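Local coordinates for reticulocyte-binding protein 2a (Plasmodium vivax, PDB 4Z8N), which probably binds the surface of red blood cells, reticulocytes in particular, through this helical erythrocyte-binding domain during parasite invasion, at residues F82-P87 / E98-E103; N205-E210 / K278-L283; I136-K141 / T248-Y253; Y36-T39 / A44-N47. All coordinates share one frame; numbering follows the deposited sequence.

Contact 1 of 4, residues F82-P87 / E98-E103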
loop_
_atom_site.group_PDB
_atom_site.type_symbol
_atom_site.label_atom_id
_atom_site.label_comp_id
_atom_site.label_asym_id
_atom_site.label_seq_id
_atom_site.Cartn_x
_atom_site.Cartn_y
_atom_site.Cartn_z
ATOM N N PHE A 82 20.184 -1.128 8.013
ATOM C CA PHE A 82 20.918 -2.310 8.464
ATOM C C PHE A 82 21.898 -1.952 9.585
ATOM O O PHE A 82 22.024 -2.687 10.567
ATOM C CB PHE A 82 21.656 -2.958 7.286
ATOM C CG PHE A 82 22.382 -4.231 7.640
ATOM C CD1 PHE A 82 21.759 -5.217 8.386
ATOM C CD2 PHE A 82 23.681 -4.449 7.202
ATOM C CE1 PHE A 82 22.422 -6.391 8.707
ATOM C CE2 PHE A 82 24.351 -5.621 7.518
ATOM C CZ PHE A 82 23.721 -6.594 8.271
ATOM N N VAL A 83 22.579 -0.817 9.440
ATOM C CA VAL A 83 23.494 -0.337 10.473
ATOM C C VAL A 83 22.740 0.018 11.754
ATOM O O VAL A 83 23.181 -0.301 12.860
ATOM C CB VAL A 83 24.293 0.901 10.005
ATOM C CG1 VAL A 83 25.242 1.367 11.102
ATOM C CG2 VAL A 83 25.066 0.593 8.734
ATOM N N LEU A 84 21.593 0.671 11.596
ATOM C CA LEU A 84 20.804 1.131 12.733
ATOM C C LEU A 84 20.107 -0.012 13.469
ATOM O O LEU A 84 19.763 0.120 14.645
ATOM C CB LEU A 84 19.766 2.157 12.271
ATOM C CG LEU A 84 20.309 3.466 11.697
ATOM C CD1 LEU A 84 19.181 4.283 11.089
ATOM C CD2 LEU A 84 21.032 4.268 12.771
ATOM N N GLU A 85 19.899 -1.129 12.778
ATOM C CA GLU A 85 19.225 -2.281 13.376
ATOM C C GLU A 85 20.212 -3.226 14.040
ATOM O O GLU A 85 19.863 -3.955 14.971
ATOM C CB GLU A 85 18.415 -3.040 12.324
ATOM C CG GLU A 85 17.146 -2.331 11.890
ATOM C CD GLU A 85 16.327 -3.155 10.916
ATOM O OE1 GLU A 85 16.857 -4.156 10.389
ATOM O OE2 GLU A 85 15.151 -2.807 10.688
ATOM N N TYR A 86 21.448 -3.213 13.555
ATOM C CA TYR A 86 22.491 -4.066 14.108
ATOM C C TYR A 86 23.754 -3.273 14.430
ATOM O O TYR A 86 24.803 -3.512 13.836
ATOM C CB TYR A 86 22.812 -5.203 13.133
ATOM C CG TYR A 86 21.628 -6.098 12.834
ATOM C CD1 TYR A 86 20.743 -5.795 11.808
ATOM C CD2 TYR A 86 21.392 -7.242 13.586
ATOM C CE1 TYR A 86 19.657 -6.610 11.535
ATOM C CE2 TYR A 86 20.311 -8.063 13.320
ATOM C CZ TYR A 86 19.447 -7.742 12.295
ATOM O OH TYR A 86 18.371 -8.559 12.030
ATOM N N PRO A 87 23.657 -2.326 15.383
ATOM C CA PRO A 87 24.803 -1.459 15.679
ATOM C C PRO A 87 25.949 -2.190 16.372
ATOM O O PRO A 87 27.112 -1.865 16.129
ATOM C CB PRO A 87 24.205 -0.394 16.606
ATOM C CG PRO A 87 23.059 -1.077 17.269
ATOM C CD PRO A 87 22.496 -2.021 16.241
ATOM N N GLU A 98 23.983 8.194 16.029
ATOM C CA GLU A 98 23.091 9.345 15.942
ATOM C C GLU A 98 23.226 10.037 14.589
ATOM O O GLU A 98 22.243 10.514 14.026
ATOM C CB GLU A 98 23.376 10.332 17.080
ATOM C CG GLU A 98 23.044 9.783 18.462
ATOM C CD GLU A 98 23.511 10.689 19.587
ATOM O OE1 GLU A 98 24.226 11.675 19.306
ATOM O OE2 GLU A 98 23.162 10.413 20.755
ATOM N N ALA A 99 24.449 10.085 14.073
ATOM C CA ALA A 99 24.696 10.644 12.752
ATOM C C ALA A 99 24.062 9.767 11.675
ATOM O O ALA A 99 23.534 10.266 10.680
ATOM C CB ALA A 99 26.192 10.797 12.510
ATOM N N LYS A 100 24.112 8.456 11.889
ATOM C CA LYS A 100 23.536 7.504 10.948
ATOM C C LYS A 100 22.017 7.621 10.916
ATOM O O LYS A 100 21.394 7.468 9.865
ATOM C CB LYS A 100 23.943 6.075 11.312
ATOM C CG LYS A 100 24.400 5.246 10.124
ATOM C CD LYS A 100 25.718 5.768 9.579
ATOM C CE LYS A 100 26.112 5.054 8.296
ATOM N NZ LYS A 100 25.100 5.258 7.221
ATOM N N HIS A 101 21.424 7.889 12.075
ATOM C CA HIS A 101 19.985 8.074 12.153
ATOM C C HIS A 101 19.590 9.352 11.430
ATOM O O HIS A 101 18.581 9.397 10.724
ATOM C CB HIS A 101 19.513 8.119 13.606
ATOM C CG HIS A 101 18.026 8.213 13.748
ATOM N ND1 HIS A 101 17.205 7.107 13.717
ATOM C CD2 HIS A 101 17.211 9.283 13.906
ATOM C CE1 HIS A 101 15.948 7.490 13.857
ATOM N NE2 HIS A 101 15.925 8.804 13.975
ATOM N N ASN A 102 20.395 10.392 11.616
ATOM C CA ASN A 102 20.201 11.647 10.906
ATOM C C ASN A 102 20.269 11.425 9.395
ATOM O O ASN A 102 19.481 11.987 8.633
ATOM C CB ASN A 102 21.246 12.669 11.353
ATOM C CG ASN A 102 20.948 14.065 10.851
ATOM O OD1 ASN A 102 20.165 14.798 11.454
ATOM N ND2 ASN A 102 21.578 14.443 9.747
ATOM N N GLU A 103 21.210 10.587 8.974
ATOM C CA GLU A 103 21.370 10.232 7.569
ATOM C C GLU A 103 20.158 9.458 7.047
ATOM O O GLU A 103 19.725 9.653 5.910
ATOM C CB GLU A 103 22.648 9.409 7.380
ATOM C CG GLU A 103 23.015 9.126 5.935
ATOM C CD GLU A 103 24.388 8.489 5.804
ATOM O OE1 GLU A 103 25.093 8.380 6.830
ATOM O OE2 GLU A 103 24.762 8.100 4.678
#
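Leu84 and Val83 meet Lys100 and the backbone at His101 across two antiparallel helices, helix 71-85 and helix 94-115, near the turn that joins them. Apolar contact carries the interface. The CD2 methyl of Leu84 lies 3.7 Å from CB of Lys100 and equally close to the amide N of His101, while its CD1 methyl rests 4.0 Å from CA of His101. Both methyls thus rest on the same short piece of backbone, between Lys100 and His101. The CG of Leu84 lies anti to the carbonyl carbon (chi1 -64°), and an extended second torsion carries the two methyls outward toward the partner helix. Beside it, CG1 of Val83 approaches CG of Lys100 at 4.1 Å, the two side chains crossing at about a right angle.

Between the two segments no polar bond forms; Lys100 pairs within its own. Bends at chi2 and again at chi4 bring its NZ to 3.1 Å from OE1 of Glu103, a salt bridge with weak hydrogen-bond geometry. Just outside 98-103, Tyr97 OH donates to Leu84 O and so links the same two helices. Leu84 also packs on Tyr104 and on Phe206 of helix 199-237.

The hairpin made by these helices is also tied by the Cys70-Cys114 disulfide, which joins residues at its far end. The chemistry implies that a lysine can serve two roles here: its methylene groups line the apolar seam, while its charge is paired one helical turn further along its own helix.

Contact 2 of 4, residues N205-E210 / K278-L283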
loop_
_atom_site.group_PDB
_atom_site.type_symbol
_atom_site.label_atom_id
_atom_site.label_comp_id
_atom_site.label_asym_id
_atom_site.label_seq_id
_atom_site.Cartn_x
_atom_site.Cartn_y
_atom_site.Cartn_z
ATOM N N ASN A 205 14.724 1.867 20.464
ATOM C CA ASN A 205 14.148 3.140 20.081
ATOM C C ASN A 205 13.902 3.354 18.592
ATOM O O ASN A 205 12.819 3.776 18.224
ATOM C CB ASN A 205 15.106 4.166 20.641
ATOM C CG ASN A 205 14.733 4.598 22.030
ATOM O OD1 ASN A 205 14.019 5.579 22.149
ATOM N ND2 ASN A 205 14.898 3.678 23.033
ATOM N N PHE A 206 14.876 3.044 17.738
ATOM C CA PHE A 206 14.673 3.122 16.285
ATOM C C PHE A 206 13.729 2.041 15.728
ATOM O O PHE A 206 12.858 2.317 14.891
ATOM C CB PHE A 206 16.019 3.028 15.578
ATOM C CG PHE A 206 15.918 2.858 14.092
ATOM C CD1 PHE A 206 15.583 3.930 13.284
ATOM C CD2 PHE A 206 16.181 1.633 13.502
ATOM C CE1 PHE A 206 15.503 3.784 11.922
ATOM C CE2 PHE A 206 16.102 1.480 12.140
ATOM C CZ PHE A 206 15.763 2.556 11.347
ATOM N N LEU A 207 13.934 0.808 16.182
ATOM C CA LEU A 207 13.144 -0.338 15.735
ATOM C C LEU A 207 11.674 -0.249 16.163
ATOM O O LEU A 207 10.784 -0.491 15.355
ATOM C CB LEU A 207 13.762 -1.634 16.256
ATOM C CG LEU A 207 13.193 -2.928 15.682
ATOM C CD1 LEU A 207 13.082 -2.847 14.172
ATOM C CD2 LEU A 207 14.076 -4.076 16.080
ATOM N N GLN A 208 11.426 0.256 17.370
ATOM C CA GLN A 208 10.084 0.563 17.846
ATOM C C GLN A 208 9.429 1.611 16.979
ATOM O O GLN A 208 8.277 1.513 16.676
ATOM C CB GLN A 208 10.053 1.044 19.299
ATOM C CG GLN A 208 10.196 -0.027 20.346
ATOM C CD GLN A 208 10.397 0.492 21.754
ATOM O OE1 GLN A 208 10.408 -0.261 22.678
ATOM N NE2 GLN A 208 10.566 1.764 21.901
ATOM N N GLU A 209 10.174 2.630 16.599
ATOM C CA GLU A 209 9.565 3.690 15.791
ATOM C C GLU A 209 9.207 3.231 14.377
ATOM O O GLU A 209 8.142 3.575 13.862
ATOM C CB GLU A 209 10.480 4.912 15.706
ATOM C CG GLU A 209 9.817 6.163 15.105
ATOM C CD GLU A 209 10.565 7.440 15.458
ATOM O OE1 GLU A 209 11.491 7.356 16.290
ATOM O OE2 GLU A 209 10.238 8.516 14.907
ATOM N N GLU A 210 10.089 2.467 13.740
ATOM C CA GLU A 210 9.808 2.026 12.380
ATOM C C GLU A 210 8.739 0.934 12.380
ATOM O O GLU A 210 8.018 0.773 11.400
ATOM C CB GLU A 210 11.092 1.563 11.669
ATOM C CG GLU A 210 11.769 0.324 12.225
ATOM C CD GLU A 210 12.993 -0.078 11.406
ATOM O OE1 GLU A 210 13.053 0.255 10.202
ATOM O OE2 GLU A 210 13.904 -0.725 11.965
ATOM N N LYS A 278 6.984 -9.223 11.632
ATOM C CA LYS A 278 7.562 -10.432 12.214
ATOM C C LYS A 278 9.084 -10.357 12.242
ATOM O O LYS A 278 9.713 -10.694 13.247
ATOM C CB LYS A 278 7.111 -11.670 11.431
ATOM C CG LYS A 278 7.903 -12.938 11.725
ATOM C CD LYS A 278 7.780 -13.361 13.181
ATOM C CE LYS A 278 8.478 -14.690 13.424
ATOM N NZ LYS A 278 8.849 -14.867 14.853
ATOM N N GLU A 279 9.669 -9.920 11.131
ATOM C CA GLU A 279 11.115 -9.775 11.033
ATOM C C GLU A 279 11.638 -8.771 12.056
ATOM O O GLU A 279 12.605 -9.044 12.764
ATOM C CB GLU A 279 11.522 -9.340 9.623
ATOM C CG GLU A 279 13.014 -9.082 9.470
ATOM C CD GLU A 279 13.318 -7.873 8.603
ATOM O OE1 GLU A 279 12.672 -7.721 7.546
ATOM O OE2 GLU A 279 14.199 -7.072 8.981
ATOM N N LYS A 280 10.988 -7.612 12.128
ATOM C CA LYS A 280 11.406 -6.555 13.043
ATOM C C LYS A 280 11.149 -6.960 14.490
ATOM O O LYS A 280 11.947 -6.662 15.376
ATOM C CB LYS A 280 10.675 -5.246 12.734
ATOM C CG LYS A 280 10.756 -4.778 11.288
ATOM C CD LYS A 280 12.165 -4.427 10.866
ATOM C CE LYS A 280 12.161 -3.733 9.511
ATOM N NZ LYS A 280 13.521 -3.667 8.922
ATOM N N GLY A 281 10.026 -7.634 14.718
ATOM C CA GLY A 281 9.653 -8.097 16.044
ATOM C C GLY A 281 10.668 -9.053 16.640
ATOM O O GLY A 281 11.049 -8.921 17.804
ATOM N N LYS A 282 11.113 -10.016 15.840
ATOM C CA LYS A 282 12.139 -10.956 16.279
ATOM C C LYS A 282 13.404 -10.220 16.714
ATOM O O LYS A 282 13.998 -10.543 17.744
ATOM C CB LYS A 282 12.472 -11.955 15.168
ATOM C CG LYS A 282 13.767 -12.716 15.402
ATOM C CD LYS A 282 13.966 -13.831 14.386
ATOM C CE LYS A 282 15.304 -14.529 14.598
ATOM N NZ LYS A 282 15.460 -15.730 13.730
ATOM N N LEU A 283 13.804 -9.225 15.928
ATOM C CA LEU A 283 14.988 -8.432 16.238
ATOM C C LEU A 283 14.786 -7.617 17.509
ATOM O O LEU A 283 15.690 -7.514 18.339
ATOM C CB LEU A 283 15.337 -7.505 15.072
ATOM C CG LEU A 283 16.521 -6.558 15.287
ATOM C CD1 LEU A 283 17.774 -7.320 15.699
ATOM C CD2 LEU A 283 16.781 -5.748 14.029
#
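Lys280 is the first residue of 278-283 to touch 205-210, and it does so mainly with its aliphatic part. Its CB lies 3.7 Å from CD1 of Leu207, and CD is nearly as close to the same methyl, so the leucine tip nestles against the inner half of the lysine chain. The chain turns at chi2 (-65°) before running on, which wraps CB, CG and CD round that methyl. Farther out, NZ lies 4.2 Å from OE1 of Glu210, near enough for attraction but beyond a salt bridge; the two side chains cross at about a right angle. The ammonium group has its strongest partner in Glu85 of helix 71-85, with a weak second bond of 3.5 Å from NZ to OE2 of Glu279. The backbone of Lys280 takes part as well, since CD2 of Leu207 stands 3.4 Å from its carbonyl O.

Leu283, nearly one turn later, meets the same methyl, at roughly a right angle to the carbonyl: its CG lies 3.6 Å from CD2 of Leu207. Both leucines also pack on Glu85.

Helices 199-237 and 246-297 belong to the long antiparallel bundle of the erythrocyte-binding domain, and their local axes pass 10.2 Å apart at 156°. Around this buried apolar wedge sits a cluster of charge, in which Glu210 and Glu85 bring carboxylate oxygens close together. Such proximity would be costly for two full negative charges; the lysine should ease it, and a proton shared between the acids is possible.

Contact 3 of 4, residues I136-K141 / T248-Y253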
loop_
_atom_site.group_PDB
_atom_site.type_symbol
_atom_site.label_atom_id
_atom_site.label_comp_id
_atom_site.label_asym_id
_atom_site.label_seq_id
_atom_site.Cartn_x
_atom_site.Cartn_y
_atom_site.Cartn_z
ATOM N N ILE A 136 -15.659 5.460 -24.630
ATOM C CA ILE A 136 -15.429 4.147 -25.224
ATOM C C ILE A 136 -16.627 3.235 -24.975
ATOM O O ILE A 136 -16.999 2.429 -25.830
ATOM C CB ILE A 136 -14.144 3.496 -24.670
ATOM C CG1 ILE A 136 -12.915 4.278 -25.136
ATOM C CG2 ILE A 136 -14.025 2.046 -25.115
ATOM C CD1 ILE A 136 -11.607 3.665 -24.697
ATOM N N LEU A 137 -17.250 3.388 -23.810
ATOM C CA LEU A 137 -18.408 2.576 -23.457
ATOM C C LEU A 137 -19.682 3.039 -24.163
ATOM O O LEU A 137 -20.761 2.498 -23.919
ATOM C CB LEU A 137 -18.616 2.578 -21.941
ATOM C CG LEU A 137 -18.267 1.255 -21.253
ATOM C CD1 LEU A 137 -16.824 0.867 -21.533
ATOM C CD2 LEU A 137 -18.524 1.337 -19.755
ATOM N N ASN A 138 -19.561 4.037 -25.035
ATOM C CA ASN A 138 -20.660 4.386 -25.927
ATOM C C ASN A 138 -20.818 3.312 -26.997
ATOM O O ASN A 138 -21.841 3.241 -27.677
ATOM C CB ASN A 138 -20.438 5.753 -26.584
ATOM C CG ASN A 138 -20.595 6.908 -25.610
ATOM O OD1 ASN A 138 -21.325 6.812 -24.623
ATOM N ND2 ASN A 138 -19.919 8.017 -25.895
ATOM N N SER A 139 -19.791 2.476 -27.135
ATOM C CA SER A 139 -19.800 1.378 -28.097
ATOM C C SER A 139 -20.741 0.260 -27.663
ATOM O O SER A 139 -21.088 -0.611 -28.461
ATOM C CB SER A 139 -18.387 0.824 -28.291
ATOM O OG SER A 139 -17.527 1.802 -28.848
ATOM N N VAL A 140 -21.139 0.280 -26.395
ATOM C CA VAL A 140 -22.159 -0.641 -25.911
ATOM C C VAL A 140 -23.447 -0.375 -26.679
ATOM O O VAL A 140 -24.037 0.699 -26.568
ATOM C CB VAL A 140 -22.399 -0.493 -24.401
ATOM C CG1 VAL A 140 -23.504 -1.432 -23.948
ATOM C CG2 VAL A 140 -21.115 -0.771 -23.637
ATOM N N LYS A 141 -23.872 -1.362 -27.459
ATOM C CA LYS A 141 -24.889 -1.155 -28.486
ATOM C C LYS A 141 -26.269 -0.769 -27.949
ATOM O O LYS A 141 -27.007 -0.040 -28.614
ATOM C CB LYS A 141 -24.994 -2.409 -29.355
ATOM C CG LYS A 141 -23.698 -2.724 -30.092
ATOM C CD LYS A 141 -23.851 -3.887 -31.056
ATOM C CE LYS A 141 -22.624 -4.014 -31.946
ATOM N NZ LYS A 141 -22.288 -5.432 -32.248
ATOM N N THR A 248 -26.493 5.055 -16.588
ATOM C CA THR A 248 -26.513 4.401 -15.287
ATOM C C THR A 248 -25.562 3.210 -15.278
ATOM O O THR A 248 -24.815 3.005 -14.321
ATOM C CB THR A 248 -27.934 3.928 -14.920
ATOM O OG1 THR A 248 -28.809 5.059 -14.833
ATOM C CG2 THR A 248 -27.929 3.189 -13.589
ATOM N N LEU A 249 -25.593 2.438 -16.359
ATOM C CA LEU A 249 -24.788 1.227 -16.481
ATOM C C LEU A 249 -23.296 1.510 -16.353
ATOM O O LEU A 249 -22.571 0.758 -15.700
ATOM C CB LEU A 249 -25.069 0.539 -17.817
ATOM C CG LEU A 249 -24.518 -0.879 -17.955
ATOM C CD1 LEU A 249 -25.320 -1.842 -17.093
ATOM C CD2 LEU A 249 -24.517 -1.322 -19.412
ATOM N N LYS A 250 -22.844 2.590 -16.984
ATOM C CA LYS A 250 -21.439 2.981 -16.925
ATOM C C LYS A 250 -20.995 3.214 -15.487
ATOM O O LYS A 250 -19.921 2.767 -15.078
ATOM C CB LYS A 250 -21.191 4.244 -17.754
ATOM C CG LYS A 250 -21.346 4.058 -19.250
ATOM C CD LYS A 250 -20.540 5.101 -20.007
ATOM C CE LYS A 250 -21.422 5.947 -20.906
ATOM N NZ LYS A 250 -20.624 6.910 -21.717
ATOM N N LYS A 251 -21.830 3.912 -14.726
ATOM C CA LYS A 251 -21.517 4.228 -13.338
ATOM C C LYS A 251 -21.539 2.975 -12.468
ATOM O O LYS A 251 -20.710 2.824 -11.571
ATOM C CB LYS A 251 -22.490 5.275 -12.794
ATOM C CG LYS A 251 -21.949 6.062 -11.621
ATOM C CD LYS A 251 -23.066 6.673 -10.802
ATOM C CE LYS A 251 -22.523 7.295 -9.539
ATOM N NZ LYS A 251 -21.239 8.014 -9.795
ATOM N N LEU A 252 -22.483 2.077 -12.739
ATOM C CA LEU A 252 -22.543 0.802 -12.032
ATOM C C LEU A 252 -21.274 -0.002 -12.294
ATOM O O LEU A 252 -20.680 -0.563 -11.370
ATOM C CB LEU A 252 -23.781 0.002 -12.451
ATOM C CG LEU A 252 -25.090 0.325 -11.727
ATOM C CD1 LEU A 252 -26.212 -0.571 -12.223
ATOM C CD2 LEU A 252 -24.921 0.184 -10.221
ATOM N N TYR A 253 -20.860 -0.043 -13.558
ATOM C CA TYR A 253 -19.621 -0.706 -13.944
ATOM C C TYR A 253 -18.425 -0.090 -13.224
ATOM O O TYR A 253 -17.633 -0.790 -12.594
ATOM C CB TYR A 253 -19.396 -0.615 -15.458
ATOM C CG TYR A 253 -20.216 -1.561 -16.312
ATOM C CD1 TYR A 253 -21.313 -2.239 -15.795
ATOM C CD2 TYR A 253 -19.881 -1.778 -17.645
ATOM C CE1 TYR A 253 -22.057 -3.105 -16.587
ATOM C CE2 TYR A 253 -20.616 -2.638 -18.443
ATOM C CZ TYR A 253 -21.702 -3.299 -17.911
ATOM O OH TYR A 253 -22.428 -4.153 -18.709
#
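The ammonium nitrogen of Lys250 is held by two acceptors at and just beyond a helix end: it donates to OD1 of Asn138 at 3.0 Å and also to the backbone carbonyl of Tyr134. In this all-helical erythrocyte-binding domain, both acceptors belong to the place where helix 119-136 gives way to the loop leading to helix 149-162, so a lysine near the start of the long helix 246-297 reaches across to the end of another helix. A carbonyl in the last turn of a helix carries partial negative charge, which probably favours the ammonium group there. The bond to Asn138 is bent: the C=O...N angle is 130°, and NZ stands above the amide plane, 44° out of it.

To get there the lysine passes along Leu137. The two side chains run in opposite directions, with CD of Lys250 3.7 Å from CB of Leu137, and a kink at chi3 (-121°) turns the last part of the chain toward Asn138. The CD2 methyl of Leu137 then reaches CD2 of Tyr253 at 4.0 Å, approaching the ring obliquely. Tyr253 is held at its far end by a hydrogen bond between its OH and NE2 of His41, and its ring meets that of Tyr37. Leu137 also packs on Phe254.

Inside the loop segment a single turn follows Ile136. The carbonyl O of Ile136 accepts from two donors of a single residue, Ser139 N and Ser139 OG, each at 3.1 Å and both on the same face of the carbonyl plane.

Contact 4 of 4, residues Y36-T39 / A44-N47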
loop_
_atom_site.group_PDB
_atom_site.type_symbol
_atom_site.label_atom_id
_atom_site.label_comp_id
_atom_site.label_asym_id
_atom_site.label_seq_id
_atom_site.Cartn_x
_atom_site.Cartn_y
_atom_site.Cartn_z
ATOM N N TYR A 36 -11.039 -6.587 -18.432
ATOM C CA TYR A 36 -11.767 -7.847 -18.574
ATOM C C TYR A 36 -13.191 -7.751 -18.025
ATOM O O TYR A 36 -13.963 -8.708 -18.106
ATOM C CB TYR A 36 -11.005 -8.998 -17.909
ATOM C CG TYR A 36 -10.855 -8.911 -16.408
ATOM C CD1 TYR A 36 -11.791 -9.495 -15.563
ATOM C CD2 TYR A 36 -9.761 -8.277 -15.835
ATOM C CE1 TYR A 36 -11.652 -9.433 -14.188
ATOM C CE2 TYR A 36 -9.614 -8.209 -14.460
ATOM C CZ TYR A 36 -10.563 -8.790 -13.642
ATOM O OH TYR A 36 -10.423 -8.729 -12.274
ATOM N N TYR A 37 -13.539 -6.588 -17.487
ATOM C CA TYR A 37 -14.906 -6.325 -17.055
ATOM C C TYR A 37 -15.853 -6.317 -18.258
ATOM O O TYR A 37 -16.912 -6.946 -18.232
ATOM C CB TYR A 37 -14.986 -4.988 -16.308
ATOM C CG TYR A 37 -16.227 -4.812 -15.455
ATOM C CD1 TYR A 37 -17.483 -4.646 -16.034
ATOM C CD2 TYR A 37 -16.140 -4.795 -14.066
ATOM C CE1 TYR A 37 -18.614 -4.486 -15.257
ATOM C CE2 TYR A 37 -17.266 -4.628 -13.280
ATOM C CZ TYR A 37 -18.501 -4.473 -13.882
ATOM O OH TYR A 37 -19.626 -4.309 -13.107
ATOM N N ILE A 38 -15.455 -5.607 -19.310
ATOM C CA ILE A 38 -16.309 -5.388 -20.479
ATOM C C ILE A 38 -16.035 -6.368 -21.620
ATOM O O ILE A 38 -16.304 -6.066 -22.785
ATOM C CB ILE A 38 -16.139 -3.957 -21.018
ATOM C CG1 ILE A 38 -14.677 -3.704 -21.400
ATOM C CG2 ILE A 38 -16.601 -2.945 -19.983
ATOM C CD1 ILE A 38 -14.434 -2.360 -22.057
ATOM N N THR A 39 -15.519 -7.544 -21.275
ATOM C CA THR A 39 -15.074 -8.517 -22.270
ATOM C C THR A 39 -16.197 -9.034 -23.175
ATOM O O THR A 39 -15.934 -9.547 -24.262
ATOM C CB THR A 39 -14.384 -9.723 -21.590
ATOM O OG1 THR A 39 -13.986 -10.675 -22.585
ATOM C CG2 THR A 39 -15.318 -10.392 -20.592
ATOM N N ALA A 44 -16.809 -2.416 -27.556
ATOM C CA ALA A 44 -16.231 -1.637 -26.469
ATOM C C ALA A 44 -14.915 -2.260 -26.010
ATOM O O ALA A 44 -13.971 -1.551 -25.667
ATOM C CB ALA A 44 -17.208 -1.530 -25.309
ATOM N N LYS A 45 -14.857 -3.589 -26.026
ATOM C CA LYS A 45 -13.656 -4.313 -25.619
ATOM C C LYS A 45 -12.489 -4.077 -26.581
ATOM O O LYS A 45 -11.366 -3.846 -26.141
ATOM C CB LYS A 45 -13.944 -5.814 -25.509
ATOM C CG LYS A 45 -12.724 -6.674 -25.173
ATOM C CD LYS A 45 -12.388 -6.629 -23.687
ATOM C CE LYS A 45 -11.366 -7.700 -23.306
ATOM N NZ LYS A 45 -9.971 -7.176 -23.211
ATOM N N LYS A 46 -12.742 -4.136 -27.889
ATOM C CA LYS A 46 -11.662 -3.952 -28.857
ATOM C C LYS A 46 -11.154 -2.514 -28.815
ATOM O O LYS A 46 -9.943 -2.280 -28.880
ATOM C CB LYS A 46 -12.096 -4.328 -30.286
ATOM C CG LYS A 46 -13.577 -4.266 -30.570
ATOM C CD LYS A 46 -13.957 -4.906 -31.912
ATOM C CE LYS A 46 -13.888 -6.431 -31.850
ATOM N NZ LYS A 46 -14.574 -7.093 -33.001
ATOM N N ASN A 47 -12.071 -1.557 -28.706
ATOM C CA ASN A 47 -11.683 -0.158 -28.590
ATOM C C ASN A 47 -10.891 0.112 -27.314
ATOM O O ASN A 47 -9.920 0.871 -27.328
ATOM C CB ASN A 47 -12.910 0.756 -28.642
ATOM C CG ASN A 47 -13.470 0.905 -30.044
ATOM O OD1 ASN A 47 -12.738 0.808 -31.027
ATOM N ND2 ASN A 47 -14.771 1.169 -30.140
#
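Two torsions bring Lys45 back over the turn that precedes it: CG lies anti to the backbone N (chi1 176°), and a bend at chi2 (79°) lays the chain along Thr39. Its CD comes to 3.6 Å from CA of Thr39, and CE is 4.0 Å from CB of the same residue. The lysine and threonine side chains lie side by side and point the same way, so it is the methylene run of the lysine, not its charge, that covers this backbone. Closer to its own helix, CB of Lys45 rests 3.6 Å from the carbonyl O of Ile38.

Ile38 makes the second part of the contact. Its CG1 sits between the backbone N and the carbonyl carbon (chi1 59°), and from there the chain extends so that CD1 reaches the carbonyl O of Ala44 at 3.7 Å; the Ala44 methyl lies a little farther off, 4.4 Å between CD1 and CB. Together these residues close a short turn between two consecutive helices of the all-helical domain, in which the chain leaves helix 26-37 at Ile38 and enters helix 42-69 only a few residues later. No hydrogen bond joins the two segments; between them the contact is van der Waals.

The polar end of Lys45 is satisfied beyond them. Its ammonium group forms a salt bridge with Asp49, one turn on along the same helix, and a weak hydrogen bond to the carbonyl of Lys35 at the end of the preceding helix. Ile38 packs in addition on Leu137, and Ala44 on Ser139.

From the N terminus, contact 4 closes first, over the four-residue connection between helix 26-37 and helix 42-69. Contact 1 follows in series in the helical hairpin 71-85/94-115, closing the ten residues between its segments, which include most of the short helix 87-90. Contacts 3 and 2 are long-range and cross: their segments alternate along the chain, 136-141, 205-210, 248-253, 278-283, and the last two share helix 246-297. In space they form two pairs. Contacts 3 and 4, with centres about 11 Å apart, meet through Ser139 and Asn47 and through the Tyr37 and Tyr253 rings; contacts 1 and 2, about 13 Å apart, meet through the Glu85-Lys280 salt bridge. These pairs lie on opposite sides of the chain's centre, spanned by helix 246-297.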